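Local coordinates for periplasmic binding protein (Roseiflexus sp. RS-1, PDB 5GJ3) that binds heme, two molecules in this crystal form, and probably hands it on to the membrane transporter of a bacterial heme-acquisition system, at residues A[16-19]-A[20-24]; A[157-160]-A[161-165]; A[213-216]-A[217-221]. One frame throughout, in Å; residues are numbered along the deposited sequence. Where two conformers were deposited one is given.

Interaction 1 (A[16-19]-A[20-24])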
loop_
_atom_site.group_PDB
_atom_site.type_symbol
_atom_site.label_atom_id
_atom_site.label_comp_id
_atom_site.label_asym_id
_atom_site.label_seq_id
_atom_site.Cartn_x
_atom_site.Cartn_y
_atom_site.Cartn_z
ATOM N N THR A 16 -1.802 -8.737 7.759
ATOM C CA THR A 16 -2.819 -9.772 7.489
ATOM C C THR A 16 -2.546 -10.494 6.155
ATOM O O THR A 16 -2.499 -11.716 6.096
ATOM C CB THR A 16 -4.208 -9.142 7.470
ATOM O OG1 THR A 16 -4.484 -8.539 8.738
ATOM C CG2 THR A 16 -5.320 -10.166 7.081
ATOM N N GLU A 17 -2.299 -9.725 5.100
ATOM C CA GLU A 17 -2.020 -10.278 3.778
ATOM C C GLU A 17 -0.819 -11.200 3.848
ATOM O O GLU A 17 -0.786 -12.264 3.224
ATOM C CB GLU A 17 -1.757 -9.155 2.776
ATOM C CG GLU A 17 -1.164 -9.651 1.469
ATOM C CD GLU A 17 -1.248 -8.621 0.324
ATOM O OE1 GLU A 17 -1.878 -7.536 0.452
ATOM O OE2 GLU A 17 -0.703 -8.927 -0.735
ATOM N N ILE A 18 0.177 -10.805 4.636
ATOM C CA ILE A 18 1.394 -11.569 4.721
ATOM C C ILE A 18 1.081 -12.903 5.506
ATOM O O ILE A 18 1.628 -13.934 5.168
ATOM C CB ILE A 18 2.506 -10.784 5.477
ATOM C CG1 ILE A 18 3.120 -9.693 4.572
ATOM C CG2 ILE A 18 3.585 -11.763 5.957
ATOM C CD1 ILE A 18 3.971 -8.704 5.362
ATOM N N ILE A 19 0.239 -12.869 6.540
ATOM C CA ILE A 19 -0.062 -14.104 7.306
ATOM C C ILE A 19 -0.712 -15.112 6.335
ATOM O O ILE A 19 -0.356 -16.311 6.346
ATOM C CB ILE A 19 -1.001 -13.825 8.507
ATOM C CG1 ILE A 19 -0.275 -12.962 9.577
ATOM C CG2 ILE A 19 -1.522 -15.119 9.160
ATOM C CD1 ILE A 19 -1.259 -12.222 10.493
ATOM N N PHE A 20 -1.680 -14.616 5.543
ATOM C CA PHE A 20 -2.371 -15.476 4.556
ATOM C C PHE A 20 -1.388 -15.979 3.485
ATOM O O PHE A 20 -1.411 -17.144 3.149
ATOM C CB PHE A 20 -3.594 -14.753 3.928
ATOM C CG PHE A 20 -4.850 -14.817 4.792
ATOM C CD1 PHE A 20 -5.751 -15.874 4.655
ATOM C CD2 PHE A 20 -5.133 -13.817 5.705
ATOM C CE1 PHE A 20 -6.877 -15.947 5.445
ATOM C CE2 PHE A 20 -6.268 -13.872 6.494
ATOM C CZ PHE A 20 -7.142 -14.952 6.374
ATOM N N ALA A 21 -0.452 -15.143 3.029
ATOM C CA ALA A 21 0.539 -15.573 2.027
ATOM C C ALA A 21 1.501 -16.611 2.540
ATOM O O ALA A 21 2.089 -17.417 1.749
ATOM C CB ALA A 21 1.307 -14.368 1.472
ATOM N N LEU A 22 1.701 -16.630 3.861
ATOM C CA LEU A 22 2.587 -17.635 4.451
ATOM C C LEU A 22 1.858 -18.973 4.701
ATOM O O LEU A 22 2.470 -19.960 5.142
ATOM C CB LEU A 22 3.204 -17.104 5.781
ATOM C CG LEU A 22 4.290 -16.043 5.675
ATOM C CD1 LEU A 22 4.559 -15.326 7.017
ATOM C CD2 LEU A 22 5.594 -16.620 5.103
ATOM N N GLY A 23 0.556 -19.004 4.476
ATOM C CA GLY A 23 -0.200 -20.222 4.691
ATOM C C GLY A 23 -0.913 -20.362 6.038
ATOM O O GLY A 23 -1.432 -21.451 6.333
ATOM N N MET A 24 -1.010 -19.276 6.829
ATOM C CA MET A 24 -1.428 -19.364 8.240
ATOM C C MET A 24 -2.730 -18.629 8.464
ATOM O O MET A 24 -3.111 -18.289 9.608
ATOM C CB MET A 24 -0.352 -18.772 9.136
ATOM C CG MET A 24 1.005 -19.438 8.982
ATOM S SD MET A 24 1.020 -21.110 9.658
ATOM C CE MET A 24 0.940 -20.827 11.431
#
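Phe20 and Thr16 run side by side on one flank of the helix, with the methyl CG2 of Thr16 3.9 Å from CE2 of the ring. The carbonyl oxygen of Thr16 lies in the ring plane at its edge, 3.4 Å from Phe20 CD2, and also accepts a nearly straight hydrogen bond from Phe20 N (171° at the hydrogen). Two residues on, Ile18 CG2 meets Leu22 CD1 at 3.8 Å; with chi1 at -76°, this methyl stands anti to the backbone N, which leaves CG2 rather than the CG1 arm beside Leu22. The stretch closes helix 13-21 of the beta-alpha-beta unit between strands 8-10 and 28-31. Gly23, with phi at 96°, ends it in a Schellman motif: Gly23 N bonds to Phe20 O, and Met24 N reaches back to Ile19 O at 3.1 Å. That reversal sets Met24 CB against Ile19 CG2. Farther out, Phe20 packs on Pro38, Arg41 and Thr42, and an alanine here would probably leave a gap there and strip the Thr16 methyl of its neighbour. Val108 of helix 100-111 touches Ile18, Ile19 and Leu22. Thr16 OG1 hydrogen-bonds with Ser10 OG and Asn12 O, while Glu17 OE2 forms a salt bridge with Arg249 NE.

Interaction 2 (A[157-160]-A[161-165])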
loop_
_atom_site.group_PDB
_atom_site.type_symbol
_atom_site.label_atom_id
_atom_site.label_comp_id
_atom_site.label_asym_id
_atom_site.label_seq_id
_atom_site.Cartn_x
_atom_site.Cartn_y
_atom_site.Cartn_z
ATOM N N GLN A 157 -5.312 15.540 -2.769
ATOM C CA GLN A 157 -3.982 15.623 -2.197
ATOM C C GLN A 157 -2.986 14.910 -3.118
ATOM O O GLN A 157 -3.332 13.958 -3.812
ATOM C CB GLN A 157 -3.931 14.984 -0.803
ATOM C CG GLN A 157 -4.908 15.585 0.211
ATOM C CD GLN A 157 -4.348 16.799 0.933
ATOM O OE1 GLN A 157 -4.966 17.864 0.942
ATOM N NE2 GLN A 157 -3.176 16.649 1.529
ATOM N N VAL A 158 -1.759 15.400 -3.108
ATOM C CA VAL A 158 -0.712 14.921 -3.985
ATOM C C VAL A 158 0.330 14.343 -3.039
ATOM O O VAL A 158 0.551 14.910 -1.962
ATOM C CB VAL A 158 -0.109 16.123 -4.772
ATOM C CG1 VAL A 158 1.233 15.767 -5.372
ATOM C CG2 VAL A 158 -1.062 16.599 -5.850
ATOM N N ALA A 159 0.975 13.249 -3.433
ATOM C CA ALA A 159 2.058 12.645 -2.622
ATOM C C ALA A 159 3.456 12.965 -3.170
ATOM O O ALA A 159 3.767 12.703 -4.356
ATOM C CB ALA A 159 1.861 11.126 -2.537
ATOM N N GLY A 160 4.310 13.502 -2.316
ATOM C CA GLY A 160 5.676 13.794 -2.694
ATOM C C GLY A 160 6.619 12.777 -2.060
ATOM O O GLY A 160 6.265 11.584 -1.915
ATOM N N ARG A 161 7.810 13.247 -1.694
ATOM C CA ARG A 161 8.866 12.373 -1.166
ATOM C C ARG A 161 8.569 11.889 0.255
ATOM O O ARG A 161 7.641 12.412 0.922
ATOM C CB ARG A 161 10.259 13.018 -1.298
ATOM C CG ARG A 161 10.632 13.200 -2.761
ATOM C CD ARG A 161 12.127 13.264 -3.057
ATOM N NE ARG A 161 12.375 13.896 -4.365
ATOM C CZ ARG A 161 13.573 14.279 -4.823
ATOM N NH1 ARG A 161 14.675 14.086 -4.102
ATOM N NH2 ARG A 161 13.672 14.856 -6.016
ATOM N N ASN A 162 9.327 10.870 0.680
ATOM C CA ASN A 162 9.083 10.161 1.930
ATOM C C ASN A 162 7.678 9.492 2.017
ATOM O O ASN A 162 7.025 9.527 3.057
ATOM C CB ASN A 162 9.373 11.063 3.160
ATOM C CG ASN A 162 9.636 10.250 4.417
ATOM O OD1 ASN A 162 10.468 9.341 4.408
ATOM N ND2 ASN A 162 8.914 10.553 5.494
ATOM N N THR A 163 7.218 8.915 0.903
ATOM C CA THR A 163 5.986 8.131 0.856
ATOM C C THR A 163 6.294 6.814 0.132
ATOM O O THR A 163 7.189 6.751 -0.756
ATOM C CB THR A 163 4.832 8.857 0.084
ATOM O OG1 THR A 163 5.214 9.063 -1.290
ATOM C CG2 THR A 163 4.476 10.221 0.709
ATOM N N ALA A 164 5.543 5.768 0.486
ATOM C CA ALA A 164 5.604 4.502 -0.249
ATOM C C ALA A 164 5.368 4.740 -1.750
ATOM O O ALA A 164 6.019 4.092 -2.562
ATOM C CB ALA A 164 4.544 3.533 0.262
ATOM N N VAL A 165 4.407 5.607 -2.114
ATOM C CA VAL A 165 4.046 5.714 -3.556
ATOM C C VAL A 165 5.218 6.354 -4.318
ATOM O O VAL A 165 5.510 5.967 -5.463
ATOM C CB VAL A 165 2.681 6.409 -3.821
ATOM C CG1 VAL A 165 2.706 7.882 -3.432
ATOM C CG2 VAL A 165 2.260 6.243 -5.305
#
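The polar part of this contact is a single hydrogen bond, given by the hydroxyl of Thr163 to the carbonyl oxygen of Gly160, with OG1 2.8 Å from O. The hydroxyl approaches almost head-on, the angle at the oxygen being 171°. Chi1 of Thr163 (62°) tucks OG1 between its own backbone N and carbonyl carbon, and from there the same oxygen accepts a hydrogen bond from Asp166 N. Thr163 is thus the N-cap of helix 164-171: one hydroxyl serves as acceptor for the first turn and as donor to the residue just after the preceding strand, bracing the two against each other across the turn. The carbonyl of Gly160 also has the methyl CG2 of Thr163 alongside, 3.5 Å from its oxygen.

The apolar part rests on two small side chains that face each other across the bend. CB of Ala159 meets CG1 of Val165 at 3.5 Å, closer than carbons usually pack. This branch of Val165 is the one held between N and C of its own backbone (chi1 67°).

Through these links the chain passes from strand 155-159 into helix 164-171. Phe147 of strand 144-151 touches both Ala159 and Val165, and Phe186, a heme-pocket residue on strand 186-188, packs on Thr163. Backbone hydrogen bonds join Gly160 and Arg161 to Glu185, and the amide ND2 of Asn176 bonds to Ala159 O, linking the end of strand 155-159 to the neighbouring strands 175-176 and, next to Glu185, 186-188.

Interaction 3 (A[213-216]-A[217-221])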
loop_
_atom_site.group_PDB
_atom_site.type_symbol
_atom_site.label_atom_id
_atom_site.label_comp_id
_atom_site.label_asym_id
_atom_site.label_seq_id
_atom_site.Cartn_x
_atom_site.Cartn_y
_atom_site.Cartn_z
ATOM N N GLY A 213 -16.445 10.136 -9.563
ATOM C CA GLY A 213 -17.219 9.877 -10.786
ATOM C C GLY A 213 -16.448 9.244 -11.932
ATOM O O GLY A 213 -16.795 9.474 -13.113
ATOM N N GLY A 214 -15.386 8.473 -11.636
ATOM C CA GLY A 214 -14.647 7.799 -12.715
ATOM C C GLY A 214 -13.785 8.787 -13.490
ATOM O O GLY A 214 -13.643 9.923 -13.050
ATOM N N VAL A 215 -13.196 8.351 -14.617
ATOM C CA VAL A 215 -12.309 9.188 -15.440
ATOM C C VAL A 215 -13.016 10.489 -15.881
ATOM O O VAL A 215 -12.450 11.594 -15.803
ATOM C CB VAL A 215 -11.724 8.407 -16.649
ATOM C CG1 VAL A 215 -10.919 9.331 -17.548
ATOM C CG2 VAL A 215 -10.811 7.257 -16.178
ATOM N N ASP A 216 -14.277 10.359 -16.304
ATOM C CA ASP A 216 -15.080 11.529 -16.672
ATOM C C ASP A 216 -15.160 12.562 -15.544
ATOM O O ASP A 216 -14.868 13.741 -15.777
ATOM C CB ASP A 216 -16.464 11.126 -17.191
ATOM C CG ASP A 216 -16.399 10.475 -18.580
ATOM O OD1 ASP A 216 -15.365 10.591 -19.281
ATOM O OD2 ASP A 216 -17.404 9.858 -18.986
ATOM N N GLY A 217 -15.458 12.143 -14.319
ATOM C CA GLY A 217 -15.422 13.102 -13.202
ATOM C C GLY A 217 -14.021 13.641 -12.889
ATOM O O GLY A 217 -13.831 14.839 -12.671
ATOM N N LEU A 218 -13.018 12.764 -12.858
ATOM C CA LEU A 218 -11.649 13.203 -12.506
ATOM C C LEU A 218 -11.193 14.363 -13.414
ATOM O O LEU A 218 -10.638 15.359 -12.966
ATOM C CB LEU A 218 -10.656 12.007 -12.630
ATOM C CG LEU A 218 -9.146 12.291 -12.462
ATOM C CD1 LEU A 218 -8.901 12.634 -11.009
ATOM C CD2 LEU A 218 -8.270 11.103 -12.853
ATOM N N LEU A 219 -11.444 14.219 -14.701
ATOM C CA LEU A 219 -10.994 15.212 -15.670
ATOM C C LEU A 219 -11.828 16.492 -15.677
ATOM O O LEU A 219 -11.497 17.435 -16.417
ATOM C CB LEU A 219 -10.913 14.602 -17.078
ATOM C CG LEU A 219 -9.879 13.469 -17.063
ATOM C CD1 LEU A 219 -9.678 12.893 -18.450
ATOM C CD2 LEU A 219 -8.566 13.974 -16.454
ATOM N N LYS A 220 -12.884 16.537 -14.854
ATOM C CA LYS A 220 -13.634 17.767 -14.610
ATOM C C LYS A 220 -12.981 18.588 -13.499
ATOM O O LYS A 220 -13.337 19.739 -13.279
ATOM C CB LYS A 220 -15.103 17.462 -14.273
ATOM C CG LYS A 220 -15.952 17.050 -15.471
ATOM C CD LYS A 220 -17.383 16.716 -15.058
ATOM C CE LYS A 220 -17.980 17.806 -14.178
ATOM N NZ LYS A 220 -19.440 17.611 -13.938
ATOM N N ILE A 221 -12.029 17.994 -12.783
ATOM C CA ILE A 221 -11.263 18.724 -11.760
ATOM C C ILE A 221 -10.365 19.751 -12.479
ATOM O O ILE A 221 -9.669 19.419 -13.463
ATOM C CB ILE A 221 -10.428 17.780 -10.863
ATOM C CG1 ILE A 221 -11.350 16.856 -10.039
ATOM C CG2 ILE A 221 -9.509 18.581 -9.955
ATOM C CD1 ILE A 221 -10.611 15.745 -9.292
#
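Three glycines in five residues lie at the entry to this short helix, and the first of its bonds is unusual: Gly217 N reaches Gly213 O at 3.2 Å from above the carbonyl plane, 67° out of it. Gly213 has a positive phi of 91°, which suits glycine. At Gly217 a side chain would be tight too, since a CB there would come close to Gly213 CA. The next two bonds are regular, Leu218 N to Gly214 O at 2.9 Å and Leu219 N to Val215 O at 3.0 Å.

Among side chains, Val215 and Leu219 lie alongside each other and point the same way. CG1 of Val215, anti to its own N (chi1 175°), comes 3.9 Å from CD1 of Leu219, and CG of Leu219 also rests 3.4 Å from Val215 O. Both side chains touch Arg233, whose NH1 forms a salt bridge with Asp216 OD1. Val215 and Leu218 pack on Ile235 of strand 235-238.

Helix 214-218 then runs into a type I beta turn from Leu218 to Ile221. Just ahead of this helix, Gly213 is the C-prime residue of a Schellman motif that ends helix 206-211, the glycine-marked break by which one short helix gives way to another.

In the fold
The three contacts follow one another along the chain and do not touch. Interactions 1 and 2 have centres about 27 Å apart, on opposite sides of the chain's centre, and each comes near a bound heme, the side chain of Glu17 lying about 8 Å and that of Val165 about 7 Å from one. Interaction 3 is more remote, with Gly213 about 12 Å from heme and its centre about 22 Å from that of interaction 2 and 36 Å from that of interaction 1. Strand 155-159, part of interaction 2, and strand 235-238, on which interaction 3 packs, belong to the same mixed sheet, whereas interaction 1 packs against the four-stranded parallel sheet.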